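PDB 3C18: nucleotidyltransferase-like protein from Exiguobacterium sibiricum, which is of unknown function but probably combines a nucleotidyltransferase-type fold with a helical substrate-binding-like region and a winged-helix-like module. Local coordinates for residues R7-E12 with L63-H68; L125-L130 with D261-K266; K225-V230 with G267-S272. All coordinates share one frame; numbering follows the deposited sequence. Where two conformers were deposited one is given.

Overall arrangement
Three buried, apolar contacts show how a chain of several modules is held together piece by piece. Interaction 1 packs a helix on the mixed sheet of the nucleotidyltransferase-like region. Interaction 2 joins the helical region that resembles the YgxA substrate-binding domain to the helix-turn-helix region, and interaction 3 closes the core of the latter. Interaction 1 stands apart: its centre is 46 Å from that of interaction 2 and 49 Å from that of interaction 3, on the opposite side of the chain's centre. Interactions 2 and 3 have centres only 11 Å apart and touch, with Phe263 packing on Leu227 and Ile269; Phe263 O probably accepts a hydrogen bond from Leu268 N, at 2.8 Å.

Interaction 1 of 3, residues R7-E12 with L63-H68; sequences RTIYSE and LRVSLH
Ile9 meets Val65 and Leu67 where helix 2-15 packs on the mixed beta-sheet of the nucleotidyltransferase-like fold, an ordinary alpha-on-beta layer. The two residues on strand 63-71 are two positions apart, and alternation along the strand turns both side chains toward the helix. Ile9 serves both with separate branches. Its longer arm has CG1 beside the backbone N and runs on extended (chi2 -177°), which carries CD1 out to Val65; these two side chains reach toward each other tip to tip, with Ile9 CD1 4.0 Å from Val65 CG2. The backbones stay well apart, 8.9 Å between the CA atoms of Ile9 and Val65, so side chains alone join the two segments, with no hydrogen bond between them. Neighbours extend the apolar layer: Ile9 also touches Tyr58 of strand 53-60, while Val65 rests on Leu42 and Leu67 on Val44 of strand 40-46. Within the helix, Arg7 O accepts from both Ser11 N and Ser11 OG, which approach opposite faces of its carbonyl plane. Ile9 and Leu67 slide past each other in opposite directions, and the short branch does the touching, with Ile9 CG2 4.1 Å from Leu67 CD1.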
loop_
_atom_site.group_PDB
_atom_site.type_symbol
_atom_site.label_atom_id
_atom_site.label_comp_id
_atom_site.label_asym_id
_atom_site.label_seq_id
_atom_site.Cartn_x
_atom_site.Cartn_y
_atom_site.Cartn_z
ATOM N N ARG A 7 -16.218 -16.240 -27.647
ATOM C CA ARG A 7 -17.671 -16.090 -27.576
ATOM C C ARG A 7 -18.316 -17.040 -26.584
ATOM O O ARG A 7 -19.256 -16.680 -25.868
ATOM C CB ARG A 7 -18.310 -16.277 -28.957
ATOM C CG ARG A 7 -19.757 -15.836 -29.034
ATOM C CD ARG A 7 -20.279 -16.009 -30.442
ATOM N NE ARG A 7 -19.554 -15.177 -31.396
ATOM C CZ ARG A 7 -19.642 -15.302 -32.715
ATOM N NH1 ARG A 7 -20.414 -16.237 -33.242
ATOM N NH2 ARG A 7 -18.952 -14.506 -33.507
ATOM N N THR A 8 -17.792 -18.250 -26.543
ATOM C CA THR A 8 -18.348 -19.305 -25.690
ATOM C C THR A 8 -18.117 -18.976 -24.224
ATOM O O THR A 8 -18.802 -19.488 -23.328
ATOM C CB THR A 8 -17.732 -20.678 -26.027
ATOM O OG1 THR A 8 -18.143 -21.073 -27.341
ATOM C CG2 THR A 8 -18.166 -21.730 -25.030
ATOM N N ILE A 9 -17.154 -18.103 -23.989
ATOM C CA ILE A 9 -16.814 -17.704 -22.620
ATOM C C ILE A 9 -17.543 -16.423 -22.209
ATOM O O ILE A 9 -18.112 -16.354 -21.141
ATOM C CB ILE A 9 -15.285 -17.510 -22.413
ATOM C CG1 ILE A 9 -14.542 -18.829 -22.647
ATOM C CG2 ILE A 9 -14.993 -16.966 -20.985
ATOM C CD1 ILE A 9 -13.044 -18.787 -22.393
ATOM N N TYR A 10 -17.547 -15.409 -23.062
ATOM C CA TYR A 10 -18.052 -14.095 -22.624
ATOM C C TYR A 10 -19.547 -13.955 -22.775
ATOM O O TYR A 10 -20.185 -13.134 -22.113
ATOM C CB TYR A 10 -17.336 -12.962 -23.364
ATOM C CG TYR A 10 -17.864 -12.654 -24.743
ATOM C CD1 TYR A 10 -19.095 -12.043 -24.907
ATOM C CD2 TYR A 10 -17.105 -12.922 -25.884
ATOM C CE1 TYR A 10 -19.580 -11.741 -26.166
ATOM C CE2 TYR A 10 -17.594 -12.631 -27.161
ATOM C CZ TYR A 10 -18.828 -12.038 -27.285
ATOM O OH TYR A 10 -19.344 -11.710 -28.525
ATOM N N SER A 11 -20.121 -14.787 -23.623
ATOM C CA SER A 11 -21.544 -14.593 -23.999
ATOM C C SER A 11 -22.475 -14.538 -22.806
ATOM O O SER A 11 -23.377 -13.726 -22.761
ATOM C CB SER A 11 -22.043 -15.633 -25.020
ATOM O OG SER A 11 -21.677 -15.234 -26.335
ATOM N N GLU A 12 -22.217 -15.375 -21.821
ATOM C CA GLU A 12 -23.126 -15.485 -20.669
ATOM C C GLU A 12 -23.047 -14.173 -19.842
ATOM O O GLU A 12 -24.007 -13.770 -19.178
ATOM C CB GLU A 12 -22.775 -16.725 -19.824
ATOM N N LEU A 63 -6.707 -21.922 -26.808
ATOM C CA LEU A 63 -6.603 -20.531 -26.348
ATOM C C LEU A 63 -6.842 -20.378 -24.868
ATOM O O LEU A 63 -7.922 -20.660 -24.383
ATOM C CB LEU A 63 -7.602 -19.648 -27.102
ATOM C CG LEU A 63 -7.404 -18.139 -26.919
ATOM C CD1 LEU A 63 -6.125 -17.675 -27.635
ATOM C CD2 LEU A 63 -8.599 -17.363 -27.421
ATOM N N ARG A 64 -5.812 -19.918 -24.173
ATOM C CA ARG A 64 -5.863 -19.678 -22.724
ATOM C C ARG A 64 -6.314 -18.266 -22.460
ATOM O O ARG A 64 -5.755 -17.295 -22.972
ATOM C CB ARG A 64 -4.506 -19.917 -22.071
ATOM C CG ARG A 64 -4.026 -21.319 -22.218
ATOM C CD ARG A 64 -2.552 -21.428 -21.956
ATOM N NE ARG A 64 -2.242 -21.657 -20.552
ATOM C CZ ARG A 64 -1.053 -21.420 -20.000
ATOM N NH1 ARG A 64 -0.062 -20.922 -20.730
ATOM N NH2 ARG A 64 -0.861 -21.660 -18.709
ATOM N N VAL A 65 -7.352 -18.171 -21.652
ATOM C CA VAL A 65 -8.047 -16.914 -21.402
ATOM C C VAL A 65 -8.139 -16.635 -19.915
ATOM O O VAL A 65 -8.618 -17.443 -19.158
ATOM C CB VAL A 65 -9.490 -16.974 -21.978
ATOM C CG1 VAL A 65 -10.232 -15.645 -21.816
ATOM C CG2 VAL A 65 -9.453 -17.400 -23.425
ATOM N N SER A 66 -7.642 -15.462 -19.529
ATOM C CA SER A 66 -7.841 -14.925 -18.175
ATOM C C SER A 66 -9.016 -13.941 -18.184
ATOM O O SER A 66 -9.093 -13.044 -19.000
ATOM C CB SER A 66 -6.591 -14.198 -17.669
ATOM O OG SER A 66 -6.761 -13.863 -16.306
ATOM N N LEU A 67 -9.933 -14.142 -17.261
ATOM C CA LEU A 67 -11.047 -13.241 -17.118
ATOM C C LEU A 67 -11.002 -12.470 -15.792
ATOM O O LEU A 67 -11.067 -13.054 -14.695
ATOM C CB LEU A 67 -12.344 -14.010 -17.280
ATOM C CG LEU A 67 -13.615 -13.193 -17.472
ATOM C CD1 LEU A 67 -14.605 -13.935 -18.310
ATOM C CD2 LEU A 67 -14.195 -12.846 -16.110
ATOM N N HIS A 68 -10.876 -11.155 -15.934
ATOM C CA HIS A 68 -10.977 -10.214 -14.818
ATOM C C HIS A 68 -12.381 -9.628 -14.733
ATOM O O HIS A 68 -12.851 -8.992 -15.650
ATOM C CB HIS A 68 -9.916 -9.123 -14.916
ATOM C CG HIS A 68 -8.532 -9.608 -14.561
ATOM N ND1 HIS A 68 -7.808 -9.097 -13.505
ATOM C CD2 HIS A 68 -7.765 -10.591 -15.101
ATOM C CE1 HIS A 68 -6.641 -9.722 -13.428
ATOM N NE2 HIS A 68 -6.594 -10.641 -14.380
#

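Interaction 2 of 3, residues L125-L130 with D261-K266; sequences LSFAKL and DFFIRK
Phe127 faces Phe262 and Phe263 where helix 116-142, of the YgxA-like region, packs against helix 253-265 of the helix-turn-helix region. Along 125-130 it is Phe127 alone that crosses to 261-266. Its CG lies anti to the backbone N (chi1 -175°), sending the ring out from the helix, and the far end of the ring does the touching. Phe127 CZ comes 3.7 Å from Phe262 CE2, an atom that sits at the edge of the Phe127 ring, near its plane. The side chains cross at about a right angle, with the ring planes inclined at 59° and the centroids 5.8 Å apart. CE2 of Phe127 meets the second partner, 4.2 Å from CE1 of Phe263. Farther along, Ala128 touches Asp255 and Leu259 earlier on the facing helix, and Leu130 turns to Leu212 and Leu216 of helix 201-218. Beyond the aromatic cluster, Arg265 NE and Asp261 OD2 form a salt bridge at 2.9 Å. The chemistry therefore separates: buried rings join the two regions through shape and dispersion without any hydrogen bond between these segments, whereas the Asp261-Arg265 salt bridge lies apart from the rings, with Asp261 also reaching Arg31 of the second subunit.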
loop_
_atom_site.group_PDB
_atom_site.type_symbol
_atom_site.label_atom_id
_atom_site.label_comp_id
_atom_site.label_asym_id
_atom_site.label_seq_id
_atom_site.Cartn_x
_atom_site.Cartn_y
_atom_site.Cartn_z
ATOM N N LEU A 125 -1.931 12.798 -2.141
ATOM C CA LEU A 125 -1.534 11.444 -1.751
ATOM C C LEU A 125 -0.034 11.229 -1.921
ATOM O O LEU A 125 0.604 10.612 -1.112
ATOM C CB LEU A 125 -2.347 10.388 -2.510
ATOM C CG LEU A 125 -3.844 10.360 -2.102
ATOM C CD1 LEU A 125 -4.749 9.581 -3.089
ATOM C CD2 LEU A 125 -3.960 9.742 -0.710
ATOM N N SER A 126 0.536 11.802 -2.967
ATOM C CA SER A 126 1.976 11.676 -3.229
ATOM C C SER A 126 2.768 12.486 -2.211
ATOM O O SER A 126 3.775 12.043 -1.619
ATOM C CB SER A 126 2.267 12.173 -4.652
ATOM O OG SER A 126 3.607 11.951 -5.018
ATOM N N PHE A 127 2.282 13.685 -1.987
ATOM C CA PHE A 127 2.897 14.594 -1.041
ATOM C C PHE A 127 2.835 13.991 0.369
ATOM O O PHE A 127 3.778 14.069 1.160
ATOM C CB PHE A 127 2.179 15.950 -1.041
ATOM C CG PHE A 127 2.839 16.961 -0.171
ATOM C CD1 PHE A 127 3.873 17.738 -0.673
ATOM C CD2 PHE A 127 2.459 17.119 1.162
ATOM C CE1 PHE A 127 4.525 18.662 0.135
ATOM C CE2 PHE A 127 3.115 18.051 1.986
ATOM C CZ PHE A 127 4.151 18.820 1.464
ATOM N N ALA A 128 1.719 13.357 0.679
ATOM C CA ALA A 128 1.567 12.717 2.022
ATOM C C ALA A 128 2.664 11.667 2.254
ATOM O O ALA A 128 3.295 11.555 3.336
ATOM C CB ALA A 128 0.183 12.071 2.130
ATOM N N LYS A 129 2.934 10.899 1.213
ATOM C CA LYS A 129 3.894 9.787 1.336
ATOM C C LYS A 129 5.319 10.318 1.344
ATOM O O LYS A 129 6.222 9.790 2.032
ATOM C CB LYS A 129 3.715 8.796 0.193
ATOM C CG LYS A 129 2.408 8.029 0.175
ATOM C CD LYS A 129 2.159 7.298 1.466
ATOM N N LEU A 130 5.533 11.355 0.556
ATOM C CA LEU A 130 6.871 12.015 0.534
ATOM C C LEU A 130 7.211 12.505 1.940
ATOM O O LEU A 130 8.328 12.345 2.453
ATOM C CB LEU A 130 6.867 13.205 -0.429
ATOM C CG LEU A 130 7.915 14.305 -0.340
ATOM C CD1 LEU A 130 9.329 13.789 -0.519
ATOM C CD2 LEU A 130 7.557 15.376 -1.407
ATOM N N ASP A 261 -0.558 18.627 10.630
ATOM C CA ASP A 261 0.532 19.039 11.522
ATOM C C ASP A 261 1.548 19.827 10.742
ATOM O O ASP A 261 2.085 20.865 11.168
ATOM C CB ASP A 261 1.241 17.805 12.064
ATOM C CG ASP A 261 2.402 18.135 13.001
ATOM O OD1 ASP A 261 2.156 18.378 14.199
ATOM O OD2 ASP A 261 3.572 18.066 12.571
ATOM N N PHE A 262 1.814 19.314 9.555
ATOM C CA PHE A 262 2.802 19.928 8.692
ATOM C C PHE A 262 2.345 21.298 8.227
ATOM O O PHE A 262 3.053 22.266 8.321
ATOM C CB PHE A 262 3.061 19.063 7.497
ATOM C CG PHE A 262 4.110 19.604 6.608
ATOM C CD1 PHE A 262 5.408 19.493 6.947
ATOM C CD2 PHE A 262 3.788 20.210 5.441
ATOM C CE1 PHE A 262 6.414 19.980 6.108
ATOM C CE2 PHE A 262 4.783 20.704 4.591
ATOM C CZ PHE A 262 6.084 20.574 4.929
ATOM N N PHE A 263 1.124 21.363 7.740
ATOM C CA PHE A 263 0.598 22.604 7.206
ATOM C C PHE A 263 0.495 23.688 8.304
ATOM O O PHE A 263 0.618 24.866 8.051
ATOM C CB PHE A 263 -0.729 22.370 6.523
ATOM C CG PHE A 263 -0.641 21.518 5.273
ATOM C CD1 PHE A 263 0.327 21.745 4.346
ATOM C CD2 PHE A 263 -1.572 20.538 5.009
ATOM C CE1 PHE A 263 0.376 20.983 3.215
ATOM C CE2 PHE A 263 -1.520 19.782 3.858
ATOM C CZ PHE A 263 -0.550 20.011 2.975
ATOM N N ILE A 264 0.322 23.260 9.547
ATOM C CA ILE A 264 0.237 24.212 10.672
ATOM C C ILE A 264 1.602 24.820 10.843
ATOM O O ILE A 264 1.750 26.010 11.004
ATOM C CB ILE A 264 -0.192 23.528 12.000
ATOM C CG1 ILE A 264 -1.691 23.161 11.944
ATOM C CG2 ILE A 264 0.101 24.457 13.165
ATOM C CD1 ILE A 264 -2.119 22.353 13.055
ATOM N N ARG A 265 2.624 23.993 10.746
ATOM C CA ARG A 265 4.001 24.472 10.945
ATOM C C ARG A 265 4.472 25.348 9.789
ATOM O O ARG A 265 5.385 26.122 9.935
ATOM C CB ARG A 265 4.949 23.304 11.131
ATOM C CG ARG A 265 4.774 22.644 12.475
ATOM C CD ARG A 265 5.749 21.507 12.697
ATOM N NE ARG A 265 5.349 20.325 11.946
ATOM C CZ ARG A 265 6.078 19.749 10.989
ATOM N NH1 ARG A 265 7.285 20.216 10.685
ATOM N NH2 ARG A 265 5.602 18.682 10.360
ATOM N N LYS A 266 3.837 25.230 8.644
ATOM C CA LYS A 266 4.214 26.014 7.466
ATOM C C LYS A 266 3.335 27.242 7.338
ATOM O O LYS A 266 3.445 28.026 6.386
ATOM C CB LYS A 266 4.075 25.188 6.191
ATOM C CG LYS A 266 5.043 24.058 6.107
ATOM C CD LYS A 266 6.450 24.521 6.267
ATOM C CE LYS A 266 7.375 23.369 6.574
ATOM N NZ LYS A 266 8.636 23.844 7.165
#

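Interaction 3 of 3, residues K225-V230 with G267-S272; sequences KYLFEV and GLIRIS
Phe228 on helix 220-231 packs against Leu268 and Ile269, at the point where the chain leaves helix 253-265 and enters strand 269-275. The nearest CA atoms, those of Phe228 and Ile269, are 8.6 Å apart, and no hydrogen bond joins the two segments. The turn between helix and strand is a Schellman motif: Gly267 has a positive phi of 81° and two bonds lead back into the last helical turn. The strand then pairs with 281-288 in a three-stranded antiparallel sheet, an arrangement of helices and a small sheet consistent with a winged helix-turn-helix fold, and the contact lies in its core. The Phe228 ring is shared between consecutive residues. Its CZ approaches Leu268 CB at 3.8 Å, with Leu268 CD1 also near CZ and CE2; the two side chains cross at about a right angle. At CE1 the ring meets Ile269 CG1 at 3.9 Å and Ile269 CD1 at 4.0 Å. Although the CB of Ile269 does not head for the helix, CG1 lies beside the backbone N (chi1 -80°) and brings this arm back to the ring. Phe263 meets Phe228 edge-to-face (T-shaped) and touches Ile269, while Val220 and Leu221 pack on Leu268. Replacing Phe228 with an alanine would probably open a gap beside Leu268 and Ile269 and deprive Phe263 of one of its aromatic neighbours. The preceding residue adds a lighter touch, Leu227 CD2 standing 4.4 Å from Ile269 CD1.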
loop_
_atom_site.group_PDB
_atom_site.type_symbol
_atom_site.label_atom_id
_atom_site.label_comp_id
_atom_site.label_asym_id
_atom_site.label_seq_id
_atom_site.Cartn_x
_atom_site.Cartn_y
_atom_site.Cartn_z
ATOM N N LYS A 225 -3.298 21.663 -1.702
ATOM C CA LYS A 225 -4.387 22.277 -2.483
ATOM C C LYS A 225 -5.744 21.540 -2.393
ATOM O O LYS A 225 -6.799 22.140 -2.175
ATOM C CB LYS A 225 -3.925 22.459 -3.933
ATOM C CG LYS A 225 -4.972 22.844 -4.930
ATOM C CD LYS A 225 -4.317 23.043 -6.313
ATOM C CE LYS A 225 -5.337 22.940 -7.444
ATOM N NZ LYS A 225 -6.205 24.133 -7.608
ATOM N N TYR A 226 -5.719 20.233 -2.546
ATOM C CA TYR A 226 -6.970 19.451 -2.474
ATOM C C TYR A 226 -7.602 19.565 -1.104
ATOM O O TYR A 226 -8.788 19.769 -0.966
ATOM C CB TYR A 226 -6.708 17.993 -2.821
ATOM C CG TYR A 226 -7.941 17.119 -2.814
ATOM C CD1 TYR A 226 -8.707 16.954 -3.954
ATOM C CD2 TYR A 226 -8.313 16.444 -1.689
ATOM C CE1 TYR A 226 -9.805 16.145 -3.957
ATOM C CE2 TYR A 226 -9.436 15.639 -1.678
ATOM C CZ TYR A 226 -10.165 15.496 -2.817
ATOM O OH TYR A 226 -11.270 14.697 -2.793
ATOM N N LEU A 227 -6.783 19.459 -0.079
ATOM C CA LEU A 227 -7.260 19.549 1.312
ATOM C C LEU A 227 -7.826 20.941 1.558
ATOM O O LEU A 227 -8.978 21.110 1.936
ATOM C CB LEU A 227 -6.102 19.242 2.294
ATOM C CG LEU A 227 -6.395 19.331 3.799
ATOM C CD1 LEU A 227 -7.520 18.303 4.174
ATOM C CD2 LEU A 227 -5.124 19.046 4.638
ATOM N N PHE A 228 -7.078 21.960 1.184
ATOM C CA PHE A 228 -7.502 23.356 1.471
ATOM C C PHE A 228 -8.819 23.703 0.787
ATOM O O PHE A 228 -9.688 24.334 1.356
ATOM C CB PHE A 228 -6.450 24.366 1.045
ATOM C CG PHE A 228 -5.119 24.141 1.675
ATOM C CD1 PHE A 228 -5.042 23.572 2.929
ATOM C CD2 PHE A 228 -3.964 24.569 1.048
ATOM C CE1 PHE A 228 -3.824 23.391 3.540
ATOM C CE2 PHE A 228 -2.729 24.355 1.638
ATOM C CZ PHE A 228 -2.673 23.765 2.891
ATOM N N GLU A 229 -8.985 23.198 -0.414
ATOM C CA GLU A 229 -10.184 23.480 -1.197
ATOM C C GLU A 229 -11.379 22.830 -0.526
ATOM O O GLU A 229 -12.452 23.423 -0.447
ATOM C CB GLU A 229 -10.071 22.954 -2.622
ATOM C CG GLU A 229 -11.301 23.227 -3.504
ATOM N N VAL A 230 -11.204 21.601 -0.050
ATOM C CA VAL A 230 -12.316 20.914 0.647
ATOM C C VAL A 230 -12.638 21.692 1.929
ATOM O O VAL A 230 -13.800 21.901 2.284
ATOM C CB VAL A 230 -11.994 19.439 0.979
ATOM C CG1 VAL A 230 -12.970 18.871 2.041
ATOM C CG2 VAL A 230 -12.038 18.619 -0.280
ATOM N N GLY A 267 2.437 27.381 8.294
ATOM C CA GLY A 267 1.586 28.557 8.380
ATOM C C GLY A 267 0.383 28.551 7.484
ATOM O O GLY A 267 -0.259 29.564 7.328
ATOM N N LEU A 268 0.033 27.395 6.935
ATOM C CA LEU A 268 -1.095 27.314 5.972
ATOM C C LEU A 268 -2.424 26.894 6.605
ATOM O O LEU A 268 -3.491 27.013 6.023
ATOM C CB LEU A 268 -0.746 26.335 4.865
ATOM C CG LEU A 268 0.407 26.816 3.975
ATOM C CD1 LEU A 268 0.836 25.692 3.020
ATOM C CD2 LEU A 268 -0.043 28.051 3.216
ATOM N N ILE A 269 -2.312 26.372 7.814
ATOM C CA ILE A 269 -3.474 25.972 8.599
ATOM C C ILE A 269 -3.322 26.570 9.972
ATOM O O ILE A 269 -2.223 26.628 10.537
ATOM C CB ILE A 269 -3.661 24.427 8.688
ATOM C CG1 ILE A 269 -4.329 23.876 7.427
ATOM C CG2 ILE A 269 -4.577 24.060 9.855
ATOM C CD1 ILE A 269 -4.409 22.354 7.401
ATOM N N ARG A 270 -4.431 27.066 10.485
ATOM C CA ARG A 270 -4.486 27.684 11.803
ATOM C C ARG A 270 -5.126 26.781 12.821
ATOM O O ARG A 270 -6.221 26.361 12.660
ATOM C CB ARG A 270 -5.288 29.008 11.740
ATOM C CG ARG A 270 -5.359 29.766 13.082
ATOM C CD ARG A 270 -5.857 31.220 12.906
ATOM N NE ARG A 270 -6.877 31.296 11.860
ATOM C CZ ARG A 270 -6.703 31.906 10.690
ATOM N NH1 ARG A 270 -5.566 32.549 10.430
ATOM N NH2 ARG A 270 -7.687 31.894 9.794
ATOM N N ILE A 271 -4.410 26.530 13.896
ATOM C CA ILE A 271 -4.915 25.690 15.006
ATOM C C ILE A 271 -5.490 26.522 16.148
ATOM O O ILE A 271 -4.903 27.502 16.602
ATOM C CB ILE A 271 -3.793 24.707 15.540
ATOM C CG1 ILE A 271 -4.384 23.738 16.537
ATOM C CG2 ILE A 271 -2.652 25.459 16.161
ATOM C CD1 ILE A 271 -3.451 22.617 16.936
ATOM N N SER A 272 -6.683 26.135 16.585
ATOM C CA SER A 272 -7.321 26.752 17.698
ATOM C C SER A 272 -8.082 25.743 18.531
ATOM O O SER A 272 -8.101 24.580 18.256
ATOM C CB SER A 272 -8.287 27.856 17.244
ATOM O OG SER A 272 -9.297 27.329 16.391
#